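Local structure of heme oxygenase 1 (Synechocystis sp., 1WE1) at residues Met19-Phe25 with Met200-Leu206; Gln82-Tyr87 with Leu148-Ala154; Ala104-Arg108 with Asp194-Met198. The protein probably opens the heme ring using oxygen and electrons from a reductase, releasing biliverdin, carbon monoxide and iron, a key step toward the chromophores of photosynthetic antennae. All blocks are in the same frame, centred on the assembly; numbering follows the deposited sequence.

Overall arrangement
Two of the three contacts share helix 182-205: interaction 1 joins its C-terminal end to the end of helix 14-21 and the start of helix 24-30, and interaction 3 joins its middle to helix 100-115. They touch each other where M202 CE meets Y105 CD2 at 3.5 Å, and both reach the heme. Interaction 1 is the most buried and has no direct hydrogen bond, mainly methionine, phenylalanine and aliphatic packing, with one weakly bridging water. Interaction 3, partly buried, pairs a Met-aromatic contact with a salt bridge between partly exposed R108 and D194. Interaction 2 ties helix 77-88 to a loop through hydrogen bonds and waters; its centre lies about 22 Å and 25 Å from the centres of interactions 1 and 3.

Interaction 1 (Met19-Phe25 with Met200-Leu206); sequences MAENVGF and MKMFNEL. With HEM (protoporphyrin IX containing Fe), chain H.
No direct hydrogen bond crosses this contact, which is held by packing around a methionine sulfur, with one water bridging weakly. M19 and A20 belong to helix 14-21, the chain then turns, and V23 is the N-cap residue of helix 24-30; the segment 200-206 is helical, and near its end L206 N bonds F203 O at 2.9 Å. In register, A20 CA lies 6.1 Å from M200 CA and F25 CA 6.0 Å from F203 CA. M200 (chi1 m, chi2 t) sets its SD 3.6 Å from A20 N, 3.9 Å from M19 CB and 4.2 Å from V23 CG2. V23, chi1 t, places CG1 4.0 Å from F203 CB and 3.4 Å from N204 OD1. F25, also t, packs its CB 3.6 Å from F203 O and its CE1 3.7 Å from L206 CB. A water accepts from F25 N at 2.7 Å and donates weakly to N204 OD1 at 3.5 Å. A20 CB and F203 CE2 approach heme CBB at 3.4 and 3.7 Å, so A20 and F203 form part of the heme pocket wall; A20 lies about one turn after the axial ligand H17. Farther out, helix 36-59 receives F25 on S38 and F203 on L42, while helix 100-115 meets M202 at A101 and Y105.

Interaction 2 (Gln82-Tyr87 with Leu148-Ala154); sequences QDLQFY and LHDGGTA
F86 (chi1 t, chi2 79°) lays one ring face over the G151-G152 peptide, with CD2 3.4 Å from G152 CA, and its CE2 touches L148 CD1 at 3.6 Å. The segment 82-87 is helical, whereas 148-154 is an irregular loop; D83 CA and G152 CA come within 4.9 Å. Phi is positive at G151 (108°) and G152 (99°), and a CB on G152 would clash with F86 CE2 and Y87 OH. D83 (chi1 m) accepts a hydrogen bond at OD2 from A154 N at 2.9 Å, and Y87 OH donates to G152 O at 2.9 Å. One water links D83 OD2 (3.1 Å) to G152 N (3.0 Å), another D83 OD1 (2.8 Å) to G152 O (2.6 Å). Side chains of helix 77-88 thus bond the backbone of the loop between helices 120-146 and 164-176. D83 OD1 also accepts a hydrogen bond from F155 N, Y87 and L148 pack on helix 120-146 at M146 and Q143, and helix 36-59 lies beside D83 at V43.

Interaction 3 (Ala104-Arg108 with Asp194-Met198); sequences AYVDR and DAFAM. With HEM (protoporphyrin IX containing Fe), chain H.
A104 opens the helical segment 104-108, its O 4.4 Å from M198 SD. Y105 follows, its CA 6.0 Å from M198 CA. With chi1 t and chi2 -31°, its ring offers one face to M198 CB, a CH-pi contact 4.2 Å from the centroid and 17° off the normal; M198 SD lies obliquely, 4.8 Å from the centroid, making a Met-aromatic contact, and Y105 OH stands 4.2 Å from A195 CB while hydrogen-bonding to N199. One turn after A104, R108 (chi1 t, chi2 p, chi3 p) packs its CG 3.7 Å from M198 CE and forms a salt bridge from NH2 to D194 OD2 at 3.3 Å; the same NH2 makes a salt bridge with E191, its stronger partner. M198 (chi1 m, chi2 t, chi3 m) thus fills the space between Y105 and R108. The axes of 104-108 and 194-198 run nearly antiparallel, at 155° and 10.5 Å, a helix pair of this all-helical fold. F196 points away from 104-108, with CE2 3.8 Å from heme C2B and the CMB methyl over its ring face. The chemistry implies two zones: M198 packs on the buried Y105 ring, while partly exposed R108 shares its charge between two acids of helix 182-205.

Interaction 1 (Met19-Phe25 with Met200-Leu206)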
loop_
_atom_site.group_PDB
_atom_site.type_symbol
_atom_site.label_atom_id
_atom_site.label_comp_id
_atom_site.label_asym_id
_atom_site.label_seq_id
_atom_site.Cartn_x
_atom_site.Cartn_y
_atom_site.Cartn_z
ATOM N N MET A 19 7.111 11.054 7.796
ATOM C CA MET A 19 7.898 10.084 8.554
ATOM C C MET A 19 8.134 8.849 7.691
ATOM O O MET A 19 9.181 8.210 7.762
ATOM C CB MET A 19 7.164 9.673 9.824
ATOM C CG MET A 19 7.092 10.745 10.889
ATOM S SD MET A 19 5.761 10.365 12.068
ATOM C CE MET A 19 6.438 8.919 12.946
ATOM N N ALA A 20 7.148 8.518 6.871
ATOM C CA ALA A 20 7.247 7.370 5.983
ATOM C C ALA A 20 8.457 7.520 5.053
ATOM O O ALA A 20 9.260 6.600 4.895
ATOM C CB ALA A 20 5.969 7.246 5.170
ATOM N N GLU A 21 8.586 8.696 4.450
ATOM C CA GLU A 21 9.679 8.971 3.531
ATOM C C GLU A 21 11.043 8.919 4.211
ATOM O O GLU A 21 12.055 8.694 3.554
ATOM C CB GLU A 21 9.504 10.354 2.903
ATOM C CG GLU A 21 8.265 10.547 2.046
ATOM C CD GLU A 21 7.951 12.023 1.853
ATOM O OE1 GLU A 21 8.867 12.782 1.462
ATOM O OE2 GLU A 21 6.792 12.431 2.099
ATOM N N ASN A 22 11.070 9.126 5.522
ATOM C CA ASN A 22 12.326 9.144 6.262
ATOM C C ASN A 22 12.781 7.838 6.910
ATOM O O ASN A 22 13.822 7.797 7.561
ATOM C CB ASN A 22 12.279 10.240 7.314
ATOM C CG ASN A 22 12.316 11.622 6.705
ATOM O OD1 ASN A 22 13.087 11.878 5.774
ATOM N ND2 ASN A 22 11.495 12.529 7.231
ATOM N N VAL A 23 11.998 6.779 6.752
ATOM C CA VAL A 23 12.374 5.491 7.300
ATOM C C VAL A 23 13.659 5.066 6.580
ATOM O O VAL A 23 13.796 5.296 5.378
ATOM C CB VAL A 23 11.275 4.458 7.029
ATOM C CG1 VAL A 23 11.751 3.064 7.412
ATOM C CG2 VAL A 23 10.019 4.842 7.792
ATOM N N GLY A 24 14.593 4.466 7.318
ATOM C CA GLY A 24 15.848 4.021 6.730
ATOM C C GLY A 24 15.669 3.249 5.432
ATOM O O GLY A 24 16.217 3.613 4.393
ATOM N N PHE A 25 14.890 2.176 5.489
ATOM C CA PHE A 25 14.628 1.361 4.312
ATOM C C PHE A 25 14.188 2.236 3.128
ATOM O O PHE A 25 14.723 2.104 2.016
ATOM C CB PHE A 25 13.535 0.341 4.628
ATOM C CG PHE A 25 13.208 -0.573 3.485
ATOM C CD1 PHE A 25 13.898 -1.777 3.315
ATOM C CD2 PHE A 25 12.232 -0.219 2.557
ATOM C CE1 PHE A 25 13.619 -2.621 2.225
ATOM C CE2 PHE A 25 11.947 -1.052 1.464
ATOM C CZ PHE A 25 12.645 -2.256 1.301
ATOM N N MET A 200 4.850 1.527 7.879
ATOM C CA MET A 200 6.172 1.862 8.347
ATOM C C MET A 200 6.805 0.727 9.140
ATOM O O MET A 200 8.018 0.530 9.078
ATOM C CB MET A 200 6.115 3.136 9.182
ATOM C CG MET A 200 5.741 4.366 8.380
ATOM S SD MET A 200 6.215 5.902 9.194
ATOM C CE MET A 200 4.666 6.347 10.031
ATOM N N LYS A 201 5.999 -0.038 9.868
ATOM C CA LYS A 201 6.558 -1.131 10.642
ATOM C C LYS A 201 7.033 -2.264 9.722
ATOM O O LYS A 201 8.021 -2.942 10.017
ATOM C CB LYS A 201 5.549 -1.641 11.677
ATOM C CG LYS A 201 6.225 -2.479 12.753
ATOM C CD LYS A 201 5.364 -2.699 13.984
ATOM C CE LYS A 201 6.133 -3.528 15.018
ATOM N NZ LYS A 201 5.495 -3.508 16.371
ATOM N N MET A 202 6.339 -2.468 8.605
ATOM C CA MET A 202 6.755 -3.494 7.658
ATOM C C MET A 202 8.124 -3.112 7.066
ATOM O O MET A 202 8.998 -3.969 6.891
ATOM C CB MET A 202 5.722 -3.649 6.541
ATOM C CG MET A 202 4.435 -4.310 6.993
ATOM S SD MET A 202 3.262 -4.713 5.659
ATOM C CE MET A 202 2.862 -3.071 5.039
ATOM N N PHE A 203 8.306 -1.823 6.777
ATOM C CA PHE A 203 9.559 -1.324 6.212
ATOM C C PHE A 203 10.714 -1.522 7.182
ATOM O O PHE A 203 11.797 -1.973 6.797
ATOM C CB PHE A 203 9.476 0.166 5.884
ATOM C CG PHE A 203 8.429 0.525 4.871
ATOM C CD1 PHE A 203 8.007 -0.391 3.914
ATOM C CD2 PHE A 203 7.905 1.820 4.839
ATOM C CE1 PHE A 203 7.074 -0.023 2.933
ATOM C CE2 PHE A 203 6.971 2.208 3.865
ATOM C CZ PHE A 203 6.553 1.288 2.908
ATOM N N ASN A 204 10.491 -1.157 8.441
ATOM C CA ASN A 204 11.522 -1.305 9.462
ATOM C C ASN A 204 11.952 -2.773 9.635
ATOM O O ASN A 204 13.115 -3.049 9.937
ATOM C CB ASN A 204 11.035 -0.732 10.796
ATOM C CG ASN A 204 11.048 0.781 10.812
ATOM O OD1 ASN A 204 12.025 1.408 10.388
ATOM N ND2 ASN A 204 9.969 1.383 11.312
ATOM N N GLU A 205 11.014 -3.700 9.434
ATOM C CA GLU A 205 11.302 -5.130 9.540
ATOM C C GLU A 205 12.341 -5.544 8.500
ATOM O O GLU A 205 13.023 -6.559 8.649
ATOM C CB GLU A 205 10.046 -5.963 9.289
ATOM C CG GLU A 205 9.212 -6.274 10.496
ATOM C CD GLU A 205 8.000 -7.113 10.132
ATOM O OE1 GLU A 205 7.336 -7.643 11.048
ATOM O OE2 GLU A 205 7.703 -7.233 8.920
ATOM N N LEU A 206 12.455 -4.761 7.439
ATOM C CA LEU A 206 13.388 -5.106 6.395
ATOM C C LEU A 206 14.727 -4.423 6.507
ATOM O O LEU A 206 15.615 -4.708 5.719
ATOM C CB LEU A 206 12.767 -4.813 5.033
ATOM C CG LEU A 206 11.886 -5.897 4.406
ATOM C CD1 LEU A 206 11.399 -6.898 5.452
ATOM C CD2 LEU A 206 10.731 -5.229 3.699
HETATM C CHA HEM H . 0.570 11.021 -1.823
HETATM C CHB HEM H . 0.215 7.037 0.897
HETATM C CHC HEM H . 5.064 6.809 0.898
HETATM C CHD HEM H . 5.121 9.703 -2.928
HETATM C C1A HEM H . 0.017 10.044 -0.967
HETATM C C2A HEM H . -1.364 9.969 -0.516
HETATM C C3A HEM H . -1.453 8.870 0.293
HETATM C C4A HEM H . -0.126 8.238 0.272
HETATM C CMA HEM H . -2.639 8.354 1.050
HETATM C CAA HEM H . -2.491 10.904 -0.929
HETATM C CBA HEM H . -2.491 12.292 -0.244
HETATM C CGA HEM H . -3.562 13.138 -0.629
HETATM O O1A HEM H . -4.547 13.218 0.207
HETATM O O2A HEM H . -3.588 13.771 -1.703
HETATM C C1B HEM H . 1.530 6.630 1.178
HETATM C C2B HEM H . 1.891 5.565 2.112
HETATM C C3B HEM H . 3.251 5.459 2.069
HETATM C C4B HEM H . 3.714 6.515 1.170
HETATM C CMB HEM H . 0.899 4.759 2.911
HETATM C CAB HEM H . 4.155 4.443 2.740
HETATM C CBB HEM H . 4.151 4.510 4.291
HETATM C C1C HEM H . 5.512 7.506 -0.196
HETATM C C2C HEM H . 6.875 7.502 -0.708
HETATM C C3C HEM H . 6.913 8.492 -1.622
HETATM C C4C HEM H . 5.548 8.880 -1.894
HETATM C CMC HEM H . 7.967 6.550 -0.260
HETATM C CAC HEM H . 8.158 9.122 -2.251
HETATM C CBC HEM H . 8.558 8.379 -3.557
HETATM C C1D HEM H . 3.854 10.332 -2.997
HETATM C C2D HEM H . 3.505 11.371 -3.963
HETATM C C3D HEM H . 2.220 11.707 -3.685
HETATM C C4D HEM H . 1.803 10.911 -2.504
HETATM C CMD HEM H . 4.460 11.887 -4.992
HETATM C CAD HEM H . 1.302 12.691 -4.372
HETATM C CBD HEM H . 1.294 14.115 -3.656
HETATM C CGD HEM H . 0.245 14.953 -4.106
HETATM O O1D HEM H . -0.937 14.475 -4.284
HETATM O O2D HEM H . 0.457 16.179 -4.331
HETATM N NA HEM H . 0.756 9.000 -0.463
HETATM N NB HEM H . 2.647 7.194 0.604
HETATM N NC HEM H . 4.688 8.336 -0.975
HETATM N ND HEM H . 2.782 10.049 -2.153
HETATM FE FE HEM H . 2.713 8.664 -0.744
HETATM O O HOH W 1 14.444 1.186 7.927
HETATM O O HOH W 2 2.243 7.472 -2.009
#

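Interaction 2 (Gln82-Tyr87 with Leu148-Ala154)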
loop_
_atom_site.group_PDB
_atom_site.type_symbol
_atom_site.label_atom_id
_atom_site.label_comp_id
_atom_site.label_asym_id
_atom_site.label_seq_id
_atom_site.Cartn_x
_atom_site.Cartn_y
_atom_site.Cartn_z
ATOM N N GLN A 82 1.003 -11.291 -9.698
ATOM C CA GLN A 82 1.858 -11.297 -10.870
ATOM C C GLN A 82 3.285 -10.966 -10.459
ATOM O O GLN A 82 4.239 -11.557 -10.963
ATOM C CB GLN A 82 1.332 -10.304 -11.910
ATOM C CG GLN A 82 0.222 -10.898 -12.791
ATOM C CD GLN A 82 -0.471 -9.868 -13.683
ATOM O OE1 GLN A 82 0.168 -8.949 -14.212
ATOM N NE2 GLN A 82 -1.782 -10.030 -13.868
ATOM N N ASP A 83 3.430 -10.044 -9.519
ATOM C CA ASP A 83 4.754 -9.677 -9.049
ATOM C C ASP A 83 5.422 -10.795 -8.240
ATOM O O ASP A 83 6.624 -10.978 -8.329
ATOM C CB ASP A 83 4.678 -8.386 -8.227
ATOM C CG ASP A 83 4.477 -7.147 -9.098
ATOM O OD1 ASP A 83 4.369 -6.031 -8.538
ATOM O OD2 ASP A 83 4.433 -7.280 -10.342
ATOM N N LEU A 84 4.648 -11.534 -7.451
ATOM C CA LEU A 84 5.199 -12.631 -6.659
ATOM C C LEU A 84 5.731 -13.707 -7.608
ATOM O O LEU A 84 6.781 -14.319 -7.371
ATOM C CB LEU A 84 4.118 -13.224 -5.731
ATOM C CG LEU A 84 3.681 -12.322 -4.559
ATOM C CD1 LEU A 84 2.322 -12.747 -3.988
ATOM C CD2 LEU A 84 4.764 -12.351 -3.488
ATOM N N GLN A 85 4.985 -13.931 -8.682
ATOM C CA GLN A 85 5.361 -14.904 -9.694
ATOM C C GLN A 85 6.747 -14.541 -10.226
ATOM O O GLN A 85 7.612 -15.400 -10.377
ATOM C CB GLN A 85 4.346 -14.873 -10.839
ATOM C CG GLN A 85 4.750 -15.680 -12.063
ATOM C CD GLN A 85 4.150 -17.064 -12.073
ATOM O OE1 GLN A 85 4.526 -17.924 -11.281
ATOM N NE2 GLN A 85 3.200 -17.286 -12.973
ATOM N N PHE A 86 6.945 -13.257 -10.500
ATOM C CA PHE A 86 8.204 -12.754 -11.018
ATOM C C PHE A 86 9.369 -12.841 -10.014
ATOM O O PHE A 86 10.476 -13.260 -10.371
ATOM C CB PHE A 86 8.025 -11.304 -11.481
ATOM C CG PHE A 86 9.307 -10.642 -11.895
ATOM C CD1 PHE A 86 9.864 -10.894 -13.148
ATOM C CD2 PHE A 86 9.994 -9.823 -11.007
ATOM C CE1 PHE A 86 11.097 -10.343 -13.513
ATOM C CE2 PHE A 86 11.222 -9.267 -11.356
ATOM C CZ PHE A 86 11.778 -9.530 -12.616
ATOM N N TYR A 87 9.131 -12.446 -8.767
ATOM C CA TYR A 87 10.175 -12.478 -7.751
ATOM C C TYR A 87 10.419 -13.850 -7.142
ATOM O O TYR A 87 11.532 -14.150 -6.713
ATOM C CB TYR A 87 9.848 -11.484 -6.640
ATOM C CG TYR A 87 9.953 -10.058 -7.089
ATOM C CD1 TYR A 87 8.818 -9.307 -7.361
ATOM C CD2 TYR A 87 11.190 -9.480 -7.309
ATOM C CE1 TYR A 87 8.918 -8.014 -7.845
ATOM C CE2 TYR A 87 11.307 -8.196 -7.794
ATOM C CZ TYR A 87 10.168 -7.460 -8.061
ATOM O OH TYR A 87 10.293 -6.170 -8.537
ATOM N N LEU A 148 14.273 -3.944 -14.115
ATOM C CA LEU A 148 13.055 -4.679 -14.454
ATOM C C LEU A 148 12.506 -4.190 -15.796
ATOM O O LEU A 148 11.402 -3.638 -15.858
ATOM C CB LEU A 148 11.975 -4.492 -13.375
ATOM C CG LEU A 148 12.251 -4.935 -11.941
ATOM C CD1 LEU A 148 13.066 -6.213 -11.959
ATOM C CD2 LEU A 148 12.994 -3.849 -11.201
ATOM N N HIS A 149 13.280 -4.394 -16.861
ATOM C CA HIS A 149 12.879 -3.972 -18.204
ATOM C C HIS A 149 11.381 -4.200 -18.381
ATOM O O HIS A 149 10.677 -3.359 -18.944
ATOM C CB HIS A 149 13.662 -4.752 -19.268
ATOM C CG HIS A 149 15.138 -4.808 -19.010
ATOM N ND1 HIS A 149 15.692 -5.601 -18.028
ATOM C CD2 HIS A 149 16.170 -4.150 -19.589
ATOM C CE1 HIS A 149 17.002 -5.430 -18.013
ATOM N NE2 HIS A 149 17.319 -4.555 -18.950
ATOM N N ASP A 150 10.904 -5.341 -17.886
ATOM C CA ASP A 150 9.488 -5.686 -17.949
ATOM C C ASP A 150 9.187 -6.828 -16.984
ATOM O O ASP A 150 9.781 -7.906 -17.072
ATOM C CB ASP A 150 9.082 -6.087 -19.371
ATOM C CG ASP A 150 7.843 -5.346 -19.848
ATOM O OD1 ASP A 150 6.858 -5.261 -19.080
ATOM O OD2 ASP A 150 7.854 -4.849 -20.993
ATOM N N GLY A 151 8.256 -6.583 -16.068
ATOM C CA GLY A 151 7.903 -7.580 -15.077
ATOM C C GLY A 151 8.445 -7.143 -13.729
ATOM O O GLY A 151 9.537 -6.571 -13.643
ATOM N N GLY A 152 7.681 -7.394 -12.672
ATOM C CA GLY A 152 8.128 -7.010 -11.347
ATOM C C GLY A 152 7.536 -5.705 -10.849
ATOM O O GLY A 152 7.769 -5.319 -9.704
ATOM N N THR A 153 6.771 -5.022 -11.696
ATOM C CA THR A 153 6.160 -3.758 -11.301
ATOM C C THR A 153 4.685 -3.655 -11.673
ATOM O O THR A 153 4.151 -2.567 -11.804
ATOM C CB THR A 153 6.904 -2.557 -11.921
ATOM O OG1 THR A 153 6.939 -2.699 -13.347
ATOM C CG2 THR A 153 8.327 -2.478 -11.391
ATOM N N ALA A 154 4.022 -4.789 -11.835
ATOM C CA ALA A 154 2.611 -4.787 -12.191
ATOM C C ALA A 154 1.750 -4.052 -11.147
ATOM O O ALA A 154 0.644 -3.587 -11.450
ATOM C CB ALA A 154 2.132 -6.225 -12.357
HETATM O O HOH W 3 5.141 -8.976 -12.780
HETATM O O HOH W 4 6.486 -4.477 -7.630
#

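Interaction 3 (Ala104-Arg108 with Asp194-Met198)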
loop_
_atom_site.group_PDB
_atom_site.type_symbol
_atom_site.label_atom_id
_atom_site.label_comp_id
_atom_site.label_asym_id
_atom_site.label_seq_id
_atom_site.Cartn_x
_atom_site.Cartn_y
_atom_site.Cartn_z
ATOM N N ALA A 104 -0.155 -8.214 11.620
ATOM C CA ALA A 104 -0.831 -7.227 12.448
ATOM C C ALA A 104 -1.654 -6.325 11.523
ATOM O O ALA A 104 -2.789 -5.962 11.831
ATOM C CB ALA A 104 0.191 -6.402 13.238
ATOM N N TYR A 105 -1.072 -5.973 10.381
ATOM C CA TYR A 105 -1.757 -5.136 9.414
ATOM C C TYR A 105 -3.061 -5.831 9.002
ATOM O O TYR A 105 -4.144 -5.273 9.159
ATOM C CB TYR A 105 -0.869 -4.921 8.186
ATOM C CG TYR A 105 -1.211 -3.693 7.364
ATOM C CD1 TYR A 105 -2.526 -3.208 7.286
ATOM C CD2 TYR A 105 -0.225 -3.029 6.636
ATOM C CE1 TYR A 105 -2.841 -2.089 6.496
ATOM C CE2 TYR A 105 -0.527 -1.916 5.844
ATOM C CZ TYR A 105 -1.836 -1.454 5.777
ATOM O OH TYR A 105 -2.127 -0.375 4.968
ATOM N N VAL A 106 -2.945 -7.050 8.480
ATOM C CA VAL A 106 -4.101 -7.834 8.044
ATOM C C VAL A 106 -5.118 -7.963 9.162
ATOM O O VAL A 106 -6.328 -7.891 8.927
ATOM C CB VAL A 106 -3.686 -9.273 7.614
ATOM C CG1 VAL A 106 -4.902 -10.198 7.573
ATOM C CG2 VAL A 106 -3.019 -9.235 6.268
ATOM N N ASP A 107 -4.612 -8.180 10.374
ATOM C CA ASP A 107 -5.456 -8.331 11.559
ATOM C C ASP A 107 -6.320 -7.093 11.791
ATOM O O ASP A 107 -7.514 -7.208 12.061
ATOM C CB ASP A 107 -4.588 -8.607 12.795
ATOM C CG ASP A 107 -4.091 -10.051 12.863
ATOM O OD1 ASP A 107 -3.236 -10.343 13.722
ATOM O OD2 ASP A 107 -4.556 -10.899 12.072
ATOM N N ARG A 108 -5.720 -5.912 11.681
ATOM C CA ARG A 108 -6.469 -4.684 11.877
ATOM C C ARG A 108 -7.579 -4.519 10.836
ATOM O O ARG A 108 -8.696 -4.130 11.174
ATOM C CB ARG A 108 -5.542 -3.468 11.827
ATOM C CG ARG A 108 -6.304 -2.140 11.764
ATOM C CD ARG A 108 -7.189 -1.952 12.989
ATOM N NE ARG A 108 -6.374 -1.852 14.191
ATOM C CZ ARG A 108 -5.827 -0.725 14.642
ATOM N NH1 ARG A 108 -5.085 -0.749 15.742
ATOM N NH2 ARG A 108 -6.051 0.431 14.023
ATOM N N ASP A 194 -2.963 5.468 11.637
ATOM C CA ASP A 194 -2.656 4.161 12.204
ATOM C C ASP A 194 -2.092 3.278 11.088
ATOM O O ASP A 194 -1.047 2.644 11.253
ATOM C CB ASP A 194 -3.915 3.504 12.789
ATOM C CG ASP A 194 -4.154 3.869 14.245
ATOM O OD1 ASP A 194 -4.251 5.073 14.562
ATOM O OD2 ASP A 194 -4.252 2.944 15.082
ATOM N N ALA A 195 -2.794 3.247 9.955
ATOM C CA ALA A 195 -2.371 2.448 8.815
ATOM C C ALA A 195 -0.969 2.848 8.375
ATOM O O ALA A 195 -0.141 1.991 8.093
ATOM C CB ALA A 195 -3.348 2.610 7.663
ATOM N N PHE A 196 -0.698 4.145 8.317
ATOM C CA PHE A 196 0.627 4.588 7.922
ATOM C C PHE A 196 1.668 3.920 8.816
ATOM O O PHE A 196 2.671 3.396 8.333
ATOM C CB PHE A 196 0.777 6.105 8.059
ATOM C CG PHE A 196 0.509 6.861 6.800
ATOM C CD1 PHE A 196 -0.795 7.109 6.379
ATOM C CD2 PHE A 196 1.560 7.350 6.035
ATOM C CE1 PHE A 196 -1.041 7.836 5.217
ATOM C CE2 PHE A 196 1.320 8.076 4.870
ATOM C CZ PHE A 196 0.015 8.317 4.464
ATOM N N ALA A 197 1.428 3.950 10.123
ATOM C CA ALA A 197 2.360 3.365 11.067
ATOM C C ALA A 197 2.549 1.881 10.767
ATOM O O ALA A 197 3.651 1.357 10.891
ATOM C CB ALA A 197 1.862 3.559 12.483
ATOM N N MET A 198 1.479 1.208 10.366
ATOM C CA MET A 198 1.567 -0.211 10.060
ATOM C C MET A 198 2.404 -0.504 8.808
ATOM O O MET A 198 3.029 -1.558 8.697
ATOM C CB MET A 198 0.167 -0.792 9.922
ATOM C CG MET A 198 -0.562 -0.788 11.238
ATOM S SD MET A 198 -2.142 -1.625 11.199
ATOM C CE MET A 198 -3.243 -0.256 10.717
HETATM C CHA HEM H . 0.570 11.021 -1.823
HETATM C CHB HEM H . 0.215 7.037 0.897
HETATM C CHC HEM H . 5.064 6.809 0.898
HETATM C CHD HEM H . 5.121 9.703 -2.928
HETATM C C1A HEM H . 0.017 10.044 -0.967
HETATM C C2A HEM H . -1.364 9.969 -0.516
HETATM C C3A HEM H . -1.453 8.870 0.293
HETATM C C4A HEM H . -0.126 8.238 0.272
HETATM C CMA HEM H . -2.639 8.354 1.050
HETATM C CAA HEM H . -2.491 10.904 -0.929
HETATM C CBA HEM H . -2.491 12.292 -0.244
HETATM C CGA HEM H . -3.562 13.138 -0.629
HETATM O O1A HEM H . -4.547 13.218 0.207
HETATM O O2A HEM H . -3.588 13.771 -1.703
HETATM C C1B HEM H . 1.530 6.630 1.178
HETATM C C2B HEM H . 1.891 5.565 2.112
HETATM C C3B HEM H . 3.251 5.459 2.069
HETATM C C4B HEM H . 3.714 6.515 1.170
HETATM C CMB HEM H . 0.899 4.759 2.911
HETATM C CAB HEM H . 4.155 4.443 2.740
HETATM C CBB HEM H . 4.151 4.510 4.291
HETATM C C1C HEM H . 5.512 7.506 -0.196
HETATM C C2C HEM H . 6.875 7.502 -0.708
HETATM C C3C HEM H . 6.913 8.492 -1.622
HETATM C C4C HEM H . 5.548 8.880 -1.894
HETATM C CMC HEM H . 7.967 6.550 -0.260
HETATM C CAC HEM H . 8.158 9.122 -2.251
HETATM C CBC HEM H . 8.558 8.379 -3.557
HETATM C C1D HEM H . 3.854 10.332 -2.997
HETATM C C2D HEM H . 3.505 11.371 -3.963
HETATM C C3D HEM H . 2.220 11.707 -3.685
HETATM C C4D HEM H . 1.803 10.911 -2.504
HETATM C CMD HEM H . 4.460 11.887 -4.992
HETATM C CAD HEM H . 1.302 12.691 -4.372
HETATM C CBD HEM H . 1.294 14.115 -3.656
HETATM C CGD HEM H . 0.245 14.953 -4.106
HETATM O O1D HEM H . -0.937 14.475 -4.284
HETATM O O2D HEM H . 0.457 16.179 -4.331
HETATM N NA HEM H . 0.756 9.000 -0.463
HETATM N NB HEM H . 2.647 7.194 0.604
HETATM N NC HEM H . 4.688 8.336 -0.975
HETATM N ND HEM H . 2.782 10.049 -2.153
HETATM FE FE HEM H . 2.713 8.664 -0.744
HETATM O O HOH W 2 2.243 7.472 -2.009
#